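Local coordinates for protein aminoglycoside phosphotransferase (Alicyclobacillus acidocaldarius subsp. acidocaldarius, PDB 4PDY) that probably transfers a phosphate group to a small-molecule acceptor and has a protein-kinase-like fold, at residues P21-A26 / A57-I62; L200-D205 / V295-R300; G220-D225 / R248-A253. All coordinates share one frame; numbering follows the deposited sequence. Where two conformers were deposited one is given.

Contact 1: residues P21-A26 / A57-I62; sequences PLIPQA and AKRSSI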
# COMPACT_ATOMS: atom_id res chain seq x y z
N PRO A 21 -17.46 15.33 8.34
CA PRO A 21 -18.26 15.55 9.55
C PRO A 21 -17.40 15.44 10.85
O PRO A 21 -16.56 14.56 10.96
CB PRO A 21 -19.33 14.44 9.48
CG PRO A 21 -19.30 13.94 8.07
CD PRO A 21 -17.91 14.17 7.57
N LEU A 22 -17.57 16.36 11.79
CA LEU A 22 -16.89 16.25 13.07
C LEU A 22 -17.36 14.98 13.78
O LEU A 22 -18.52 14.58 13.66
CB LEU A 22 -17.14 17.47 13.97
CG LEU A 22 -16.23 18.68 13.76
CD1 LEU A 22 -16.86 19.88 14.44
CD2 LEU A 22 -14.81 18.45 14.28
N ILE A 23 -16.44 14.35 14.49
CA ILE A 23 -16.80 13.22 15.33
C ILE A 23 -17.79 13.71 16.40
O ILE A 23 -17.58 14.79 16.97
CB ILE A 23 -15.54 12.57 15.95
CG1 ILE A 23 -14.67 11.99 14.82
CG2 ILE A 23 -15.90 11.55 17.02
CD1 ILE A 23 -13.35 11.42 15.25
N PRO A 24 -18.84 12.93 16.70
CA PRO A 24 -19.75 13.39 17.74
C PRO A 24 -19.04 13.58 19.09
O PRO A 24 -18.20 12.78 19.46
CB PRO A 24 -20.81 12.27 17.81
CG PRO A 24 -20.76 11.66 16.46
CD PRO A 24 -19.33 11.71 16.04
N GLN A 25 -19.38 14.64 19.82
CA GLN A 25 -18.79 14.89 21.13
C GLN A 25 -18.95 13.71 22.07
O GLN A 25 -18.06 13.46 22.89
CB GLN A 25 -19.42 16.12 21.78
CG GLN A 25 -18.89 16.47 23.16
CD GLN A 25 -17.40 16.77 23.19
OE1 GLN A 25 -16.90 17.59 22.40
NE2 GLN A 25 -16.67 16.12 24.10
N ALA A 26 -20.06 12.98 21.98
CA ALA A 26 -20.26 11.85 22.89
C ALA A 26 -19.15 10.81 22.74
O ALA A 26 -18.80 10.13 23.70
CB ALA A 26 -21.63 11.22 22.69
N ALA A 57 -7.79 10.73 15.84
CA ALA A 57 -9.02 9.96 15.98
C ALA A 57 -9.51 9.58 14.58
O ALA A 57 -9.59 10.41 13.69
CB ALA A 57 -10.05 10.78 16.71
N LYS A 58 -9.79 8.29 14.41
CA LYS A 58 -10.20 7.76 13.13
C LYS A 58 -11.64 7.25 13.19
O LYS A 58 -11.97 6.45 14.07
CB LYS A 58 -9.28 6.59 12.75
CG LYS A 58 -9.64 5.91 11.42
CD LYS A 58 -9.44 6.81 10.21
CE LYS A 58 -9.82 6.15 8.89
NZ LYS A 58 -8.86 5.08 8.54
N ARG A 59 -12.46 7.74 12.27
CA ARG A 59 -13.76 7.19 12.00
C ARG A 59 -13.56 6.10 10.95
O ARG A 59 -13.06 6.36 9.84
CB ARG A 59 -14.68 8.26 11.43
CG ARG A 59 -16.06 7.75 11.09
CD ARG A 59 -16.92 8.80 10.43
NE ARG A 59 -17.48 9.77 11.38
CZ ARG A 59 -17.19 11.07 11.45
NH1 ARG A 59 -16.28 11.65 10.68
NH2 ARG A 59 -17.84 11.80 12.34
N SER A 60 -13.95 4.88 11.31
CA SER A 60 -13.74 3.72 10.45
C SER A 60 -15.06 2.96 10.26
O SER A 60 -16.01 3.14 11.02
CB SER A 60 -12.67 2.81 11.05
OG SER A 60 -12.42 1.66 10.25
N SER A 61 -15.11 2.13 9.23
CA SER A 61 -16.20 1.19 9.05
C SER A 61 -15.76 -0.25 9.36
O SER A 61 -16.55 -1.16 9.17
CB SER A 61 -16.81 1.34 7.66
OG SER A 61 -17.60 2.53 7.61
N ILE A 62 -14.57 -0.45 9.91
CA ILE A 62 -14.17 -1.80 10.29
C ILE A 62 -15.05 -2.33 11.41
O ILE A 62 -15.57 -1.58 12.24
CB ILE A 62 -12.69 -1.97 10.69
CG1 ILE A 62 -12.34 -1.22 11.98
CG2 ILE A 62 -11.77 -1.58 9.55
CD1 ILE A 62 -10.92 -1.54 12.44
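Arg59 reaches out of its strand to grip the extended backbone of Pro21-Leu22-Ile23. Its CB points toward residues 21-26, and CG lies anti to the backbone N (chi1 179°), so the first methylenes run straight out from the strand. The chain then bends at chi3 (-78°), turning the guanidinium toward the carbonyls. On the way NE gives its hydrogen to the hydroxyl of Tyr105, which fixes the base of the flat group. At the tip Arg59 NH1 donates to Pro21 O at 2.9 Å, with 156° at the hydrogen; the acceptor lies close to the guanidinium plane, although the donor stands above the carbonyl plane. Arg59 NH2 adds two weak bonds, one to Pro21 O (3.3 Å) and one to Leu22 O (3.2 Å), so Pro21 O is held by both terminal nitrogens.

Strand 54-60 belongs to the antiparallel sheet of the N-terminal lobe of the kinase-like fold. The segment packed beside the strand has polyproline-like backbone angles from Pro21 to Pro24, which suit its two prolines and present carbonyls to a multi-donor arginine; Pro24 then takes the N-cap position of helix 25-28. One face of the guanidinium is covered by Ile23, whose CG1 stands 4.0 Å from Arg59 NH2, while Phe103 makes a cation-pi contact with the same arginine. Beyond CG1, the end of the isoleucine reaches the strand, where Ile23 CD1 packs against Ala57 CB at 3.7 Å, the small methyl admitting the branched chain.

Contact 2: residues L200-D205 / V295-R300; sequences LALFED and VEAILR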
# COMPACT_ATOMS: atom_id res chain seq x y z
N LEU A 200 2.65 -13.01 -16.03
CA LEU A 200 1.86 -14.21 -15.78
C LEU A 200 2.74 -15.47 -15.85
O LEU A 200 2.54 -16.36 -15.06
CB LEU A 200 0.68 -14.30 -16.73
CG LEU A 200 -0.37 -13.19 -16.59
CD1 LEU A 200 -1.43 -13.32 -17.67
CD2 LEU A 200 -1.02 -13.22 -15.22
N ALA A 201 3.73 -15.48 -16.75
CA ALA A 201 4.68 -16.62 -16.80
C ALA A 201 5.46 -16.75 -15.49
O ALA A 201 5.68 -17.85 -14.97
CB ALA A 201 5.64 -16.50 -17.99
N LEU A 202 5.85 -15.61 -14.91
CA LEU A 202 6.55 -15.65 -13.63
C LEU A 202 5.66 -16.15 -12.51
O LEU A 202 6.10 -16.94 -11.68
CB LEU A 202 7.11 -14.28 -13.24
CG LEU A 202 8.42 -13.89 -13.94
CD1 LEU A 202 8.68 -12.42 -13.71
CD2 LEU A 202 9.58 -14.72 -13.43
N PHE A 203 4.40 -15.73 -12.50
CA PHE A 203 3.45 -16.24 -11.51
C PHE A 203 3.22 -17.75 -11.61
O PHE A 203 2.88 -18.37 -10.61
CB PHE A 203 2.11 -15.51 -11.59
CG PHE A 203 2.10 -14.12 -11.00
CD1 PHE A 203 2.36 -13.90 -9.64
CD2 PHE A 203 1.80 -13.04 -11.79
CE1 PHE A 203 2.33 -12.62 -9.10
CE2 PHE A 203 1.77 -11.75 -11.26
CZ PHE A 203 2.04 -11.55 -9.92
N GLU A 204 3.42 -18.32 -12.80
CA GLU A 204 3.28 -19.77 -13.07
C GLU A 204 4.55 -20.57 -12.80
O GLU A 204 4.53 -21.80 -12.85
CB GLU A 204 2.80 -19.97 -14.51
CG GLU A 204 1.40 -19.41 -14.72
CD GLU A 204 0.88 -19.59 -16.13
OE1 GLU A 204 1.69 -19.72 -17.07
OE2 GLU A 204 -0.36 -19.59 -16.30
N ASP A 205 5.65 -19.89 -12.48
CA ASP A 205 6.90 -20.57 -12.17
C ASP A 205 6.83 -21.22 -10.80
O ASP A 205 6.36 -20.63 -9.82
CB ASP A 205 8.10 -19.60 -12.24
CG ASP A 205 8.49 -19.24 -13.68
OD1 ASP A 205 8.18 -20.01 -14.62
OD2 ASP A 205 9.13 -18.16 -13.87
N VAL A 295 8.37 -10.66 -6.50
CA VAL A 295 8.34 -9.21 -6.64
C VAL A 295 8.45 -8.83 -8.12
O VAL A 295 7.71 -7.98 -8.60
CB VAL A 295 9.47 -8.55 -5.81
CG1 VAL A 295 9.61 -7.09 -6.18
CG2 VAL A 295 9.21 -8.70 -4.32
N GLU A 296 9.34 -9.49 -8.88
CA GLU A 296 9.43 -9.20 -10.29
C GLU A 296 8.12 -9.50 -11.04
O GLU A 296 7.75 -8.76 -11.95
CB GLU A 296 10.53 -10.04 -10.94
CG GLU A 296 11.94 -9.65 -10.53
CD GLU A 296 12.97 -10.51 -11.25
OE1 GLU A 296 13.11 -11.71 -10.92
OE2 GLU A 296 13.61 -9.96 -12.17
N ALA A 297 7.45 -10.59 -10.68
CA ALA A 297 6.19 -10.93 -11.32
C ALA A 297 5.18 -9.80 -11.17
O ALA A 297 4.48 -9.40 -12.13
CB ALA A 297 5.61 -12.21 -10.72
N ILE A 298 5.13 -9.25 -9.96
CA ILE A 298 4.19 -8.17 -9.69
C ILE A 298 4.61 -6.90 -10.45
O ILE A 298 3.80 -6.29 -11.13
CB ILE A 298 4.09 -7.91 -8.18
CG1 ILE A 298 3.45 -9.09 -7.46
CG2 ILE A 298 3.26 -6.66 -7.89
CD1 ILE A 298 3.78 -9.16 -5.99
N LEU A 299 5.88 -6.49 -10.30
CA LEU A 299 6.34 -5.28 -10.98
C LEU A 299 6.30 -5.31 -12.50
O LEU A 299 6.07 -4.29 -13.14
CB LEU A 299 7.76 -4.95 -10.61
CG LEU A 299 8.02 -4.53 -9.20
CD1 LEU A 299 9.50 -4.23 -9.03
CD2 LEU A 299 7.18 -3.31 -8.88
N ARG A 300 6.51 -6.49 -13.08
CA ARG A 300 6.53 -6.60 -14.52
C ARG A 300 5.15 -6.34 -15.11
O ARG A 300 5.04 -5.86 -16.24
CB ARG A 300 7.01 -8.00 -14.92
CG ARG A 300 6.95 -8.37 -16.40
CD ARG A 300 7.74 -7.46 -17.31
NE ARG A 300 9.17 -7.64 -17.16
CZ ARG A 300 10.09 -6.97 -17.85
NH1 ARG A 300 11.37 -7.25 -17.65
NH2 ARG A 300 9.74 -6.05 -18.75
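In the helical C-terminal lobe of this kinase-like fold, the end of helix 189-203 packs closely against helix 289-300, and a single alanine lies at the point of nearest approach. The CA atoms of Leu202 and Ala297 are only 5.3 Å apart, a spacing that a residue with just a methyl group allows. Ala297 CB points toward the partner helix, where two neighbouring side chains receive it. Leu202 is one of them, its CB touching Ala297 CB at 3.6 Å. Leu202 CG stands beside the backbone N (chi1 -79°), and this carries Leu202 CD1 onward along the backbone of the other helix, 3.7 Å from Ala297 N and 4.1 Å from Glu296 CB.

Phe203 supplies the other surface. Its CB does not point directly at the second helix, but the ring swings in and sets a face against the methyl. Ala297 CB lies 3.6 Å from the ring centroid of Phe203 and only 9° off the ring normal, a well-centred CH-pi contact. At the ring edge, Phe203 CZ meets Ile298 CG1 at 3.8 Å, the two side chains crossing at about a right angle. The flat phenyl thus serves two neighbours with different parts of its surface, and it also meets the ring of Phe158 at a shallow angle.

Polar ties lie around this apolar patch: Asp205 pairs with Arg293, Arg300 with Asp195, and Ser199 bonds to Ala297 O. Between the two segments themselves no hydrogen bond forms, so the patch probably holds by close fit and burial of apolar surface, while the directional ties sit around it.

Contact 3: residues G220-D225 / R248-A253; sequences GWCHLD and RPAPRA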
# COMPACT_ATOMS: atom_id res chain seq x y z
N GLY A 220 3.07 -14.00 9.07
CA GLY A 220 3.63 -12.69 8.96
C GLY A 220 2.62 -11.85 8.21
O GLY A 220 2.11 -12.25 7.14
N TRP A 221 2.29 -10.70 8.79
CA TRP A 221 1.31 -9.80 8.21
C TRP A 221 1.98 -8.77 7.32
O TRP A 221 3.10 -8.31 7.59
CB TRP A 221 0.56 -9.07 9.32
CG TRP A 221 -0.34 -9.92 10.14
CD1 TRP A 221 -0.09 -11.17 10.64
CD2 TRP A 221 -1.65 -9.56 10.62
NE1 TRP A 221 -1.17 -11.62 11.37
CE2 TRP A 221 -2.14 -10.66 11.36
CE3 TRP A 221 -2.46 -8.43 10.46
CZ2 TRP A 221 -3.40 -10.64 11.96
CZ3 TRP A 221 -3.71 -8.42 11.04
CH2 TRP A 221 -4.16 -9.51 11.79
N CYS A 222 1.27 -8.36 6.28
CA CYS A 222 1.58 -7.16 5.52
C CYS A 222 0.65 -6.04 5.94
O CYS A 222 -0.45 -6.28 6.43
CB CYS A 222 1.44 -7.38 4.00
SG CYS A 222 2.81 -8.25 3.23
N HIS A 223 1.12 -4.81 5.75
CA HIS A 223 0.33 -3.62 6.04
C HIS A 223 -0.73 -3.38 4.97
O HIS A 223 -1.88 -3.07 5.27
CB HIS A 223 1.28 -2.43 6.16
CG HIS A 223 0.60 -1.13 6.44
ND1 HIS A 223 0.12 -0.32 5.44
CD2 HIS A 223 0.34 -0.49 7.61
CE1 HIS A 223 -0.39 0.78 5.98
NE2 HIS A 223 -0.29 0.68 7.29
N LEU A 224 -0.33 -3.50 3.70
CA LEU A 224 -1.26 -3.47 2.55
C LEU A 224 -1.97 -2.14 2.31
O LEU A 224 -2.93 -2.07 1.56
CB LEU A 224 -2.26 -4.62 2.60
CG LEU A 224 -1.63 -6.02 2.65
CD1 LEU A 224 -2.67 -7.12 2.75
CD2 LEU A 224 -0.72 -6.25 1.45
N ASP A 225 -1.44 -1.05 2.88
CA ASP A 225 -1.90 0.28 2.48
C ASP A 225 -0.72 1.24 2.53
O ASP A 225 -0.71 2.26 3.23
CB ASP A 225 -3.04 0.73 3.38
CG ASP A 225 -3.86 1.85 2.78
OD1 ASP A 225 -3.69 2.18 1.57
OD2 ASP A 225 -4.68 2.41 3.52
N ARG A 248 -3.16 -7.86 7.07
CA ARG A 248 -3.57 -9.27 7.25
C ARG A 248 -2.36 -10.13 6.92
O ARG A 248 -1.41 -9.65 6.35
CB ARG A 248 -4.74 -9.65 6.35
CG ARG A 248 -4.46 -9.44 4.89
CD ARG A 248 -5.64 -9.82 4.00
NE ARG A 248 -5.39 -9.38 2.62
CZ ARG A 248 -4.73 -10.10 1.70
NH1 ARG A 248 -4.23 -11.30 1.99
NH2 ARG A 248 -4.55 -9.59 0.49
N PRO A 249 -2.41 -11.42 7.32
CA PRO A 249 -1.36 -12.32 6.90
C PRO A 249 -1.27 -12.33 5.36
O PRO A 249 -2.28 -12.51 4.66
CB PRO A 249 -1.84 -13.69 7.44
CG PRO A 249 -2.70 -13.35 8.62
CD PRO A 249 -3.39 -12.08 8.20
N ALA A 250 -0.07 -12.13 4.83
CA ALA A 250 0.15 -12.09 3.39
C ALA A 250 1.62 -12.17 3.09
O ALA A 250 2.43 -11.76 3.93
CB ALA A 250 -0.44 -10.83 2.79
N PRO A 251 2.00 -12.69 1.90
CA PRO A 251 3.41 -12.80 1.60
C PRO A 251 4.09 -11.44 1.61
O PRO A 251 3.54 -10.48 1.08
CB PRO A 251 3.42 -13.42 0.21
CG PRO A 251 2.16 -14.21 0.14
CD PRO A 251 1.17 -13.34 0.88
N ARG A 252 5.30 -11.41 2.15
CA ARG A 252 6.08 -10.19 2.25
C ARG A 252 6.27 -9.49 0.92
O ARG A 252 6.33 -8.25 0.85
CB ARG A 252 7.42 -10.50 2.92
CG ARG A 252 8.19 -9.27 3.32
CD ARG A 252 9.38 -9.57 4.20
NE ARG A 252 10.48 -10.15 3.43
CZ ARG A 252 11.77 -10.04 3.75
NH1 ARG A 252 12.14 -9.37 4.84
NH2 ARG A 252 12.70 -10.58 2.97
N ALA A 253 6.36 -10.24 -0.17
CA ALA A 253 6.50 -9.68 -1.49
C ALA A 253 5.42 -8.66 -1.85
O ALA A 253 5.66 -7.78 -2.69
CB ALA A 253 6.51 -10.81 -2.53
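Pro249 lies over one face of the Trp221 indole, its CD 3.8 Å from the centroid of the five-membered ring of Trp221, a CH-pi contact in which the rigid pyrrolidine matches the flat aromatic. The two belong to a short antiparallel ladder, 221-222 with 248-249, just before His223-Leu224-Asp225, a sequence that fits the HxD element of the kinase-like catalytic loop. Trp221 and Pro249 form the non-hydrogen-bonded pair. Beyond the pyrrolidine, Trp221 CE3 comes 3.5 Å from Arg248 CA, while Trp221 NE1 donates to Phe141 O. An alanine in place of Trp221 would take away both the ring under Pro249 and the N-H bound to Phe141 O, and would probably loosen the packing of the ladder here.

Farther out, Leu224 CD1 rests over a face of the Arg248 guanidinium, 3.5 Å from Arg248 NE, the two chains crossing at about a right angle. Gly220 has a positive phi (103°) at which a CB would clash with the preceding carbonyl. The backbone forms the polar edge: Cys222 and Arg248 exchange two hydrogen bonds, Cys222 N to Arg248 O at 3.0 Å and Arg248 N to Cys222 O at 3.2 Å. Finally Ala250 N donates to Gly220 O at 3.2 Å, in the carbonyl plane.

From the N terminus, contact 1 comes first: residues 57-62 return to 21-26 after a loop holding two strands and the start of a third, so the leading segment is fastened to the N-terminal sheet. Contacts 2 and 3 follow in the C-terminal lobe. Contact 2 opens at 200-205, and before it closes at 295-300 the chain makes the shorter excursion of contact 3, from 220-225 to 248-253; the two nest without crossing. They also touch, Val295 CG2 packing on Ala253 CB at 3.9 Å, which joins the helix pair to the start of helix 252-266. Contact 1 lies far from contact 2, their centres about 41 Å apart, but its nearest atoms come within about 7 Å of contact 3 without touching.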